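Local coordinates for cytochrome c (Hydrogenophilus thermoluteolus, PDB 2D0S), which probably carries electrons as a small monoheme cytochrome c, its iron held in a covalently attached heme c, at residues Asp27-Tyr32 with Gly50-Pro54; Val41-Lys45 with Glu65-Glu69. One frame throughout, in Å; residues are numbered along the deposited sequence.

Overall arrangement
Both contacts touch heme c and both are partly buried, but they lie on opposite sides of the chain's centre, about 16 Å apart between centres. Contact 1 joins the end of helix 25-31 to the loop 50-54; V28 and Y32 are buried, V51 and K31 exposed. Its segments touch by packing round W52, and their polar groups converge on the heme propionates. Contact 2 pairs helix 37-46 with helix 65-75, setting buried V41, V44 and I68 beside a salt-bridge network that includes the exposed E65. The two meet where K43 of helix 37-46, a hydrogen-bond donor to both propionates, packs its NZ against V51. Along the chain their segments alternate, interleaving the contacts around one cofactor.

Contact 1: residues Asp27-Tyr32 with Gly50-Pro54; sequences DVAKKY and GVWGP. With HEC (heme c), chain B.
The indole of W52 lies between helix 25-31 and a heme propionate, with the carbonyl O of D27 and the propionate oxygen O1A both at its edge, near the ring plane. K31 CD comes obliquely from one side of that plane, 3.6 Å from W52 CZ2, the two side chains running past each other in opposite directions. On the other side lie V28 CG2, 4.2 Å from W52 CZ2, and D27 CB, 3.8 Å from W52 CH2; the carboxylate of D27 is turned almost parallel to the indole, the planes 8° apart. The Y32 ring has K31 CG over one face, offset toward the rim, and O1A at its edge.

Two donors grip O1A: Y32 OH in a short bond of 2.5 Å, and W52 NE1 at 2.8 Å with an N-H...O angle of 158°. The indole reaches this oxygen because CG of W52 stands beside its own backbone N (chi1 -61°), which swings the ring toward the helix. A weak bond from K31 NZ also reaches Y32 OH, and the bend at the end of the lysine chain brings that NZ beside V51 CG1. The loop backbone takes the second propionate. Heme O2D accepts from V51 N at 3.0 Å. Heme O1D accepts from W52 N at 2.9 Å.

With a leucine in place of W52, O1A would probably lose one of its two bonds here and a gap would open beside D27 CB and K31 CD. The polar link between loop and helix runs through the propionates, while the direct contact is van der Waals packing round the indole. The neutral donors, with the ammonium of K43 from helix 37-46, would be expected to favour the ionised carboxylates.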
ATOM      1  N   ASP A  27      -5.542   5.063  -7.064  1.00 16.62           N
ATOM      2  CA  ASP A  27      -5.535   4.003  -8.111  1.00 17.62           C
ATOM      3  C   ASP A  27      -5.621   2.609  -7.470  1.00 16.23           C
ATOM      4  O   ASP A  27      -6.263   1.691  -8.025  1.00 18.46           O
ATOM      5  CB  ASP A  27      -4.240   4.067  -8.952  1.00 13.93           C
ATOM      6  CG  ASP A  27      -4.380   4.926 -10.221  1.00 14.35           C
ATOM      7  OD1 ASP A  27      -3.404   4.940 -11.011  1.00 18.47           O
ATOM      8  OD2 ASP A  27      -5.426   5.609 -10.417  1.00 16.45           O
ATOM      9  N   VAL A  28      -5.023   2.482  -6.280  1.00 15.41           N
ATOM     10  CA  VAL A  28      -5.085   1.206  -5.555  1.00 13.82           C
ATOM     11  C   VAL A  28      -6.541   0.996  -5.144  1.00 14.63           C
ATOM     12  O   VAL A  28      -7.096  -0.046  -5.434  1.00 15.54           O
ATOM     13  CB  VAL A  28      -4.134   1.120  -4.322  1.00 12.32           C
ATOM     14  CG1 VAL A  28      -4.479  -0.178  -3.433  1.00  9.35           C
ATOM     15  CG2 VAL A  28      -2.635   1.076  -4.787  1.00  6.46           C
ATOM     16  N   ALA A  29      -7.168   2.014  -4.542  1.00 10.84           N
ATOM     17  CA  ALA A  29      -8.594   1.939  -4.181  1.00 13.33           C
ATOM     18  C   ALA A  29      -9.513   1.630  -5.401  1.00 18.11           C
ATOM     19  O   ALA A  29     -10.548   0.992  -5.251  1.00 19.63           O
ATOM     20  CB  ALA A  29      -9.025   3.219  -3.523  1.00 11.82           C
ATOM     21  N   LYS A  30      -9.142   2.115  -6.595  1.00 19.81           N
ATOM     22  CA  LYS A  30      -9.918   1.867  -7.824  1.00 20.37           C
ATOM     23  C   LYS A  30      -9.747   0.430  -8.349  1.00 20.01           C
ATOM     24  O   LYS A  30     -10.650  -0.151  -8.928  1.00 20.97           O
ATOM     25  CB  LYS A  30      -9.525   2.870  -8.916  1.00 16.18           C
ATOM     26  CG  LYS A  30     -10.294   4.171  -8.829  1.00 18.82           C
ATOM     27  CD  LYS A  30      -9.631   5.293  -9.687  1.00 18.91           C
ATOM     28  CE  LYS A  30     -10.050   6.659  -9.184  1.00 21.84           C
ATOM     29  NZ  LYS A  30      -9.367   7.759  -9.993  1.00 27.63           N
ATOM     30  N   LYS A  31      -8.604  -0.159  -8.087  1.00 20.36           N
ATOM     31  CA  LYS A  31      -8.372  -1.478  -8.554  1.00 18.96           C
ATOM     32  C   LYS A  31      -8.923  -2.557  -7.606  1.00 21.55           C
ATOM     33  O   LYS A  31      -9.301  -3.620  -8.045  1.00 19.12           O
ATOM     34  CB  LYS A  31      -6.894  -1.678  -8.805  1.00 22.65           C
ATOM     35  CG  LYS A  31      -6.580  -2.842  -9.717  1.00 28.05           C
ATOM     36  CD  LYS A  31      -5.192  -2.670 -10.342  1.00 32.75           C
ATOM     37  CE  LYS A  31      -4.593  -4.020 -10.803  1.00 36.76           C
ATOM     38  NZ  LYS A  31      -4.721  -5.134  -9.757  1.00 37.55           N
ATOM     39  N   TYR A  32      -8.935  -2.292  -6.297  1.00 20.61           N
ATOM     40  CA  TYR A  32      -9.317  -3.342  -5.345  1.00 19.38           C
ATOM     41  C   TYR A  32     -10.544  -2.980  -4.565  1.00 20.19           C
ATOM     42  O   TYR A  32     -10.972  -1.791  -4.565  1.00 20.17           O
ATOM     43  CB  TYR A  32      -8.176  -3.633  -4.392  1.00 16.88           C
ATOM     44  CG  TYR A  32      -6.936  -4.052  -5.093  1.00 17.53           C
ATOM     45  CD1 TYR A  32      -6.794  -5.355  -5.567  1.00 16.52           C
ATOM     46  CD2 TYR A  32      -5.912  -3.136  -5.343  1.00 13.59           C
ATOM     47  CE1 TYR A  32      -5.650  -5.752  -6.238  1.00 17.69           C
ATOM     48  CE2 TYR A  32      -4.743  -3.530  -5.997  1.00 16.21           C
ATOM     49  CZ  TYR A  32      -4.622  -4.835  -6.438  1.00 15.45           C
ATOM     50  OH  TYR A  32      -3.461  -5.240  -7.033  1.00 17.53           O
ATOM     51  N   GLY A  50       5.503  -6.291 -10.618  1.00 24.34           N
ATOM     52  CA  GLY A  50       4.714  -6.754 -11.734  1.00 25.68           C
ATOM     53  C   GLY A  50       3.258  -6.433 -11.951  1.00 26.92           C
ATOM     54  O   GLY A  50       2.748  -6.476 -13.073  1.00 25.65           O
ATOM     55  N   VAL A  51       2.576  -6.067 -10.885  1.00 24.64           N
ATOM     56  CA  VAL A  51       1.189  -5.665 -11.034  1.00 19.77           C
ATOM     57  C   VAL A  51       1.045  -4.310 -11.700  1.00 18.57           C
ATOM     58  O   VAL A  51       0.171  -4.119 -12.540  1.00 21.50           O
ATOM     59  CB  VAL A  51       0.460  -5.725  -9.698  1.00 20.29           C
ATOM     60  CG1 VAL A  51      -0.951  -5.306  -9.863  1.00 19.11           C
ATOM     61  CG2 VAL A  51       0.577  -7.141  -9.117  1.00 21.03           C
ATOM     62  N   TRP A  52       1.895  -3.358 -11.318  1.00 18.75           N
ATOM     63  CA  TRP A  52       1.865  -2.004 -11.859  1.00 17.19           C
ATOM     64  C   TRP A  52       3.096  -1.659 -12.721  1.00 19.45           C
ATOM     65  O   TRP A  52       3.183  -0.564 -13.287  1.00 18.41           O
ATOM     66  CB  TRP A  52       1.802  -1.039 -10.662  1.00 15.82           C
ATOM     67  CG  TRP A  52       0.562  -1.228  -9.783  1.00 14.90           C
ATOM     68  CD1 TRP A  52       0.436  -2.063  -8.745  1.00 14.41           C
ATOM     69  CD2 TRP A  52      -0.716  -0.541  -9.915  1.00 15.21           C
ATOM     70  NE1 TRP A  52      -0.831  -1.943  -8.180  1.00 15.81           N
ATOM     71  CE2 TRP A  52      -1.526  -0.968  -8.855  1.00 14.59           C
ATOM     72  CE3 TRP A  52      -1.203   0.471 -10.774  1.00 13.65           C
ATOM     73  CZ2 TRP A  52      -2.851  -0.515  -8.688  1.00 13.74           C
ATOM     74  CZ3 TRP A  52      -2.501   0.938 -10.582  1.00 15.43           C
ATOM     75  CH2 TRP A  52      -3.311   0.433  -9.556  1.00 14.14           C
ATOM     76  N   GLY A  53       4.106  -2.538 -12.705  1.00 18.19           N
ATOM     77  CA  GLY A  53       5.347  -2.216 -13.386  1.00 14.69           C
ATOM     78  C   GLY A  53       6.444  -3.158 -12.972  1.00 19.89           C
ATOM     79  O   GLY A  53       6.213  -4.091 -12.176  1.00 24.49           O
ATOM     80  N   PRO A  54       7.668  -2.913 -13.471  1.00 22.23           N
ATOM     81  CA  PRO A  54       8.806  -3.780 -13.174  1.00 22.31           C
ATOM     82  C   PRO A  54       9.572  -3.447 -11.894  1.00 22.61           C
ATOM     83  O   PRO A  54      10.435  -4.221 -11.500  1.00 25.83           O
ATOM     84  CB  PRO A  54       9.715  -3.561 -14.380  1.00 24.91           C
ATOM     85  CG  PRO A  54       9.477  -2.098 -14.746  1.00 20.55           C
ATOM     86  CD  PRO A  54       8.003  -1.860 -14.463  1.00 20.35           C
TER
HETATM   87 FE   HEC B  80       4.053   0.192  -1.887  1.00 11.91          FE
HETATM   88  CHA HEC B  80       2.622  -1.347  -4.604  1.00 11.86           C
HETATM   89  CHB HEC B  80       1.181  -0.067  -0.132  1.00 10.74           C
HETATM   90  CHC HEC B  80       5.739   1.208   0.906  1.00 11.06           C
HETATM   91  CHD HEC B  80       6.811   0.993  -3.835  1.00 12.82           C
HETATM   92  NA  HEC B  80       2.281  -0.525  -2.278  1.00 11.97           N
HETATM   93  C1A HEC B  80       1.859  -1.131  -3.475  1.00 12.05           C
HETATM   94  C2A HEC B  80       0.479  -1.532  -3.327  1.00 10.27           C
HETATM   95  C3A HEC B  80       0.052  -1.142  -2.107  1.00 11.62           C
HETATM   96  C4A HEC B  80       1.185  -0.523  -1.417  1.00 12.45           C
HETATM   97  CMA HEC B  80      -1.364  -1.363  -1.490  1.00  5.99           C
HETATM   98  CAA HEC B  80      -0.365  -2.226  -4.439  1.00 12.02           C
HETATM   99  CBA HEC B  80      -0.049  -3.719  -4.367  1.00 12.50           C
HETATM  100  CGA HEC B  80      -0.551  -4.458  -5.578  1.00 15.39           C
HETATM  101  O1A HEC B  80      -1.401  -3.922  -6.322  1.00 17.20           O
HETATM  102  O2A HEC B  80      -0.120  -5.608  -5.769  1.00 15.03           O
HETATM  103  NB  HEC B  80       3.581   0.496   0.029  1.00 11.04           N
HETATM  104  C1B HEC B  80       2.321   0.312   0.562  1.00 12.09           C
HETATM  105  C2B HEC B  80       2.408   0.494   1.986  1.00 11.88           C
HETATM  106  C3B HEC B  80       3.665   0.874   2.280  1.00 10.44           C
HETATM  107  C4B HEC B  80       4.428   0.830   1.050  1.00 10.56           C
HETATM  108  CMB HEC B  80       1.172   0.448   2.909  1.00  9.61           C
HETATM  109  CAB HEC B  80       4.267   1.300   3.662  1.00 10.57           C
HETATM  110  CBB HEC B  80       4.062   0.208   4.738  1.00  9.24           C
HETATM  111  NC  HEC B  80       5.880   0.960  -1.553  1.00 11.79           N
HETATM  112  C1C HEC B  80       6.387   1.333  -0.302  1.00 13.12           C
HETATM  113  C2C HEC B  80       7.688   1.935  -0.482  1.00 12.90           C
HETATM  114  C3C HEC B  80       8.061   1.687  -1.776  1.00 13.01           C
HETATM  115  C4C HEC B  80       6.882   1.203  -2.470  1.00 13.55           C
HETATM  116  CMC HEC B  80       8.609   2.224   0.723  1.00 13.11           C
HETATM  117  CAC HEC B  80       9.348   2.113  -2.581  1.00 12.03           C
HETATM  118  CBC HEC B  80      10.691   2.149  -1.841  1.00 13.32           C
HETATM  119  ND  HEC B  80       4.663  -0.170  -3.949  1.00 14.91           N
HETATM  120  C1D HEC B  80       5.872   0.229  -4.489  1.00 15.43           C
HETATM  121  C2D HEC B  80       5.930  -0.194  -5.867  1.00 15.98           C
HETATM  122  C3D HEC B  80       4.610  -0.887  -6.104  1.00 14.91           C
HETATM  123  C4D HEC B  80       3.885  -0.818  -4.860  1.00 14.62           C
HETATM  124  CMD HEC B  80       7.098   0.022  -6.843  1.00 12.15           C
HETATM  125  CAD HEC B  80       4.140  -1.607  -7.359  1.00 13.66           C
HETATM  126  CBD HEC B  80       4.447  -3.078  -7.153  1.00 16.42           C
HETATM  127  CGD HEC B  80       3.962  -3.816  -8.390  1.00 17.14           C
HETATM  128  O1D HEC B  80       4.122  -3.238  -9.489  1.00 16.12           O
HETATM  129  O2D HEC B  80       3.419  -4.968  -8.270  1.00 17.67           O

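Contact 2: residues Val41-Lys45 with Glu65-Glu69; sequences VEKVK and EADIE. With HEC (heme c), chain B.
I68 lays its CG2 against V44, 3.8 Å from CB, as helix 65-75 packs across helix 37-46 in the all-helical cytochrome c fold. The axes of the two short segments pass 9.8 Å apart, with their directions at 122°. V41 inserts next to I68: with CG1 anti to the backbone N (chi1 166°), V41 CG2 falls beside that N and rests 3.7 Å from E69 CA, while CG1 meets I68 CG2 and the aliphatic part of E65. E69 offers V41 its backbone and CB, its carboxylate being paired with R73.

Beside this apolar core, K45 bends at chi3 (-73°) and sets its NZ between two glutamates. E65 OE2 accepts at 2.6 Å and E42 OE2 at 2.8 Å, each met nearly head-on at the end of its C-O bond. The two oxygens lie 4.4 Å apart, so the lysine probably offsets their mutual repulsion and ties the helices together.

Helix 37-46 turns other side chains to the cofactor. K43 NZ donates hydrogen bonds to both propionates, at O2D and O2A, and V44 CG2 rests 3.8 Å from the heme meso carbon CHB.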
ATOM      1  N   VAL A  41      -2.112  -6.995   2.060  1.00 14.03           N
ATOM      2  CA  VAL A  41      -1.290  -7.060   3.224  1.00 15.65           C
ATOM      3  C   VAL A  41      -0.058  -7.956   3.006  1.00 17.92           C
ATOM      4  O   VAL A  41       1.041  -7.567   3.372  1.00 19.22           O
ATOM      5  CB  VAL A  41      -2.114  -7.537   4.488  1.00 17.51           C
ATOM      6  CG1 VAL A  41      -1.162  -7.949   5.653  1.00 16.12           C
ATOM      7  CG2 VAL A  41      -3.068  -6.431   4.943  1.00 13.53           C
ATOM      8  N   GLU A  42      -0.236  -9.135   2.404  1.00 18.01           N
ATOM      9  CA  GLU A  42       0.910 -10.019   2.070  1.00 23.62           C
ATOM     10  C   GLU A  42       1.902  -9.345   1.092  1.00 20.67           C
ATOM     11  O   GLU A  42       3.122  -9.465   1.238  1.00 16.70           O
ATOM     12  CB  GLU A  42       0.439 -11.373   1.487  1.00 28.84           C
ATOM     13  CG  GLU A  42       0.826 -12.601   2.330  1.00 41.60           C
ATOM     14  CD  GLU A  42       0.515 -12.414   3.858  1.00 49.08           C
ATOM     15  OE1 GLU A  42      -0.687 -12.265   4.242  1.00 52.34           O
ATOM     16  OE2 GLU A  42       1.483 -12.386   4.666  1.00 51.50           O
ATOM     17  N   LYS A  43       1.359  -8.645   0.101  1.00 17.00           N
ATOM     18  CA  LYS A  43       2.164  -7.908  -0.877  1.00 14.99           C
ATOM     19  C   LYS A  43       3.065  -6.815  -0.201  1.00 13.99           C
ATOM     20  O   LYS A  43       4.207  -6.616  -0.572  1.00 14.68           O
ATOM     21  CB  LYS A  43       1.228  -7.289  -1.944  1.00 15.80           C
ATOM     22  CG  LYS A  43       1.927  -6.456  -3.019  1.00 22.68           C
ATOM     23  CD  LYS A  43       3.006  -7.261  -3.768  1.00 23.04           C
ATOM     24  CE  LYS A  43       3.600  -6.438  -4.915  1.00 21.41           C
ATOM     25  NZ  LYS A  43       2.666  -6.371  -6.131  1.00 21.45           N
ATOM     26  N   VAL A  44       2.532  -6.098   0.761  1.00 15.26           N
ATOM     27  CA  VAL A  44       3.288  -5.053   1.418  1.00 12.51           C
ATOM     28  C   VAL A  44       4.379  -5.744   2.250  1.00 18.46           C
ATOM     29  O   VAL A  44       5.565  -5.358   2.197  1.00 19.64           O
ATOM     30  CB  VAL A  44       2.393  -4.192   2.315  1.00 11.65           C
ATOM     31  CG1 VAL A  44       3.231  -3.147   3.073  1.00  9.09           C
ATOM     32  CG2 VAL A  44       1.248  -3.534   1.473  1.00  6.47           C
ATOM     33  N   LYS A  45       3.978  -6.779   2.990  1.00 16.77           N
ATOM     34  CA  LYS A  45       4.869  -7.527   3.833  1.00 20.83           C
ATOM     35  C   LYS A  45       6.044  -8.174   3.051  1.00 21.98           C
ATOM     36  O   LYS A  45       7.208  -7.913   3.359  1.00 21.78           O
ATOM     37  CB  LYS A  45       4.070  -8.593   4.593  1.00 23.67           C
ATOM     38  CG  LYS A  45       4.866  -9.334   5.650  1.00 32.33           C
ATOM     39  CD  LYS A  45       4.322 -10.775   5.896  1.00 36.13           C
ATOM     40  CE  LYS A  45       3.004 -10.753   6.656  1.00 38.94           C
ATOM     41  NZ  LYS A  45       2.643 -12.127   7.149  1.00 38.37           N
ATOM     42  N   GLU A  65       2.235  -6.545  11.032  1.00 13.67           N
ATOM     43  CA  GLU A  65       1.144  -6.896  10.175  1.00 18.83           C
ATOM     44  C   GLU A  65      -0.200  -6.205  10.558  1.00 17.90           C
ATOM     45  O   GLU A  65      -0.963  -5.766   9.676  1.00 14.00           O
ATOM     46  CB  GLU A  65       1.042  -8.415  10.132  1.00 23.38           C
ATOM     47  CG  GLU A  65      -0.220  -8.938   9.509  1.00 34.46           C
ATOM     48  CD  GLU A  65      -0.131 -10.426   9.204  1.00 36.33           C
ATOM     49  OE1 GLU A  65      -1.113 -11.151   9.505  1.00 40.08           O
ATOM     50  OE2 GLU A  65       0.944 -10.861   8.710  1.00 36.05           O
ATOM     51  N   ALA A  66      -0.401  -5.955  11.853  1.00 17.77           N
ATOM     52  CA  ALA A  66      -1.574  -5.199  12.311  1.00 13.31           C
ATOM     53  C   ALA A  66      -1.554  -3.779  11.802  1.00 14.57           C
ATOM     54  O   ALA A  66      -2.600  -3.215  11.482  1.00 17.46           O
ATOM     55  CB  ALA A  66      -1.633  -5.211  13.801  1.00 15.77           C
ATOM     56  N   ASP A  67      -0.364  -3.182  11.733  1.00 11.76           N
ATOM     57  CA  ASP A  67      -0.243  -1.828  11.222  1.00 14.59           C
ATOM     58  C   ASP A  67      -0.426  -1.785   9.756  1.00 14.94           C
ATOM     59  O   ASP A  67      -1.139  -0.917   9.255  1.00 13.75           O
ATOM     60  CB  ASP A  67       1.097  -1.238  11.558  1.00 17.97           C
ATOM     61  CG  ASP A  67       1.231  -0.929  13.039  1.00 20.73           C
ATOM     62  OD1 ASP A  67       0.206  -0.923  13.745  1.00 17.88           O
ATOM     63  OD2 ASP A  67       2.359  -0.653  13.472  1.00 26.10           O
ATOM     64  N   ILE A  68       0.191  -2.736   9.048  1.00 11.15           N
ATOM     65  CA  ILE A  68       0.016  -2.802   7.620  1.00 16.22           C
ATOM     66  C   ILE A  68      -1.483  -2.899   7.276  1.00 14.16           C
ATOM     67  O   ILE A  68      -1.976  -2.168   6.427  1.00 17.48           O
ATOM     68  CB  ILE A  68       0.771  -3.996   6.996  1.00 14.83           C
ATOM     69  CG1 ILE A  68       2.274  -3.800   7.160  1.00 12.22           C
ATOM     70  CG2 ILE A  68       0.408  -4.106   5.531  1.00 16.24           C
ATOM     71  CD1 ILE A  68       3.096  -5.019   6.755  1.00 12.87           C
ATOM     72  N   GLU A  69      -2.209  -3.791   7.946  1.00 14.35           N
ATOM     73  CA  GLU A  69      -3.637  -3.959   7.625  1.00 17.35           C
ATOM     74  C   GLU A  69      -4.455  -2.676   7.859  1.00 16.90           C
ATOM     75  O   GLU A  69      -5.278  -2.311   7.050  1.00 19.04           O
ATOM     76  CB  GLU A  69      -4.231  -5.119   8.403  1.00 17.83           C
ATOM     77  CG  GLU A  69      -5.689  -5.424   8.067  1.00 18.37           C
ATOM     78  CD  GLU A  69      -6.294  -6.413   9.042  1.00 19.55           C
ATOM     79  OE1 GLU A  69      -7.516  -6.464   9.155  1.00 21.59           O
ATOM     80  OE2 GLU A  69      -5.532  -7.065   9.751  1.00 22.42           O
TER
HETATM   81 FE   HEC B  80       4.053   0.192  -1.887  1.00 11.91          FE
HETATM   82  CHA HEC B  80       2.622  -1.347  -4.604  1.00 11.86           C
HETATM   83  CHB HEC B  80       1.181  -0.067  -0.132  1.00 10.74           C
HETATM   84  CHC HEC B  80       5.739   1.208   0.906  1.00 11.06           C
HETATM   85  CHD HEC B  80       6.811   0.993  -3.835  1.00 12.82           C
HETATM   86  NA  HEC B  80       2.281  -0.525  -2.278  1.00 11.97           N
HETATM   87  C1A HEC B  80       1.859  -1.131  -3.475  1.00 12.05           C
HETATM   88  C2A HEC B  80       0.479  -1.532  -3.327  1.00 10.27           C
HETATM   89  C3A HEC B  80       0.052  -1.142  -2.107  1.00 11.62           C
HETATM   90  C4A HEC B  80       1.185  -0.523  -1.417  1.00 12.45           C
HETATM   91  CMA HEC B  80      -1.364  -1.363  -1.490  1.00  5.99           C
HETATM   92  CAA HEC B  80      -0.365  -2.226  -4.439  1.00 12.02           C
HETATM   93  CBA HEC B  80      -0.049  -3.719  -4.367  1.00 12.50           C
HETATM   94  CGA HEC B  80      -0.551  -4.458  -5.578  1.00 15.39           C
HETATM   95  O1A HEC B  80      -1.401  -3.922  -6.322  1.00 17.20           O
HETATM   96  O2A HEC B  80      -0.120  -5.608  -5.769  1.00 15.03           O
HETATM   97  NB  HEC B  80       3.581   0.496   0.029  1.00 11.04           N
HETATM   98  C1B HEC B  80       2.321   0.312   0.562  1.00 12.09           C
HETATM   99  C2B HEC B  80       2.408   0.494   1.986  1.00 11.88           C
HETATM  100  C3B HEC B  80       3.665   0.874   2.280  1.00 10.44           C
HETATM  101  C4B HEC B  80       4.428   0.830   1.050  1.00 10.56           C
HETATM  102  CMB HEC B  80       1.172   0.448   2.909  1.00  9.61           C
HETATM  103  CAB HEC B  80       4.267   1.300   3.662  1.00 10.57           C
HETATM  104  CBB HEC B  80       4.062   0.208   4.738  1.00  9.24           C
HETATM  105  NC  HEC B  80       5.880   0.960  -1.553  1.00 11.79           N
HETATM  106  C1C HEC B  80       6.387   1.333  -0.302  1.00 13.12           C
HETATM  107  C2C HEC B  80       7.688   1.935  -0.482  1.00 12.90           C
HETATM  108  C3C HEC B  80       8.061   1.687  -1.776  1.00 13.01           C
HETATM  109  C4C HEC B  80       6.882   1.203  -2.470  1.00 13.55           C
HETATM  110  CMC HEC B  80       8.609   2.224   0.723  1.00 13.11           C
HETATM  111  CAC HEC B  80       9.348   2.113  -2.581  1.00 12.03           C
HETATM  112  CBC HEC B  80      10.691   2.149  -1.841  1.00 13.32           C
HETATM  113  ND  HEC B  80       4.663  -0.170  -3.949  1.00 14.91           N
HETATM  114  C1D HEC B  80       5.872   0.229  -4.489  1.00 15.43           C
HETATM  115  C2D HEC B  80       5.930  -0.194  -5.867  1.00 15.98           C
HETATM  116  C3D HEC B  80       4.610  -0.887  -6.104  1.00 14.91           C
HETATM  117  C4D HEC B  80       3.885  -0.818  -4.860  1.00 14.62           C
HETATM  118  CMD HEC B  80       7.098   0.022  -6.843  1.00 12.15           C
HETATM  119  CAD HEC B  80       4.140  -1.607  -7.359  1.00 13.66           C
HETATM  120  CBD HEC B  80       4.447  -3.078  -7.153  1.00 16.42           C
HETATM  121  CGD HEC B  80       3.962  -3.816  -8.390  1.00 17.14           C
HETATM  122  O1D HEC B  80       4.122  -3.238  -9.489  1.00 16.12           O
HETATM  123  O2D HEC B  80       3.419  -4.968  -8.270  1.00 17.67           O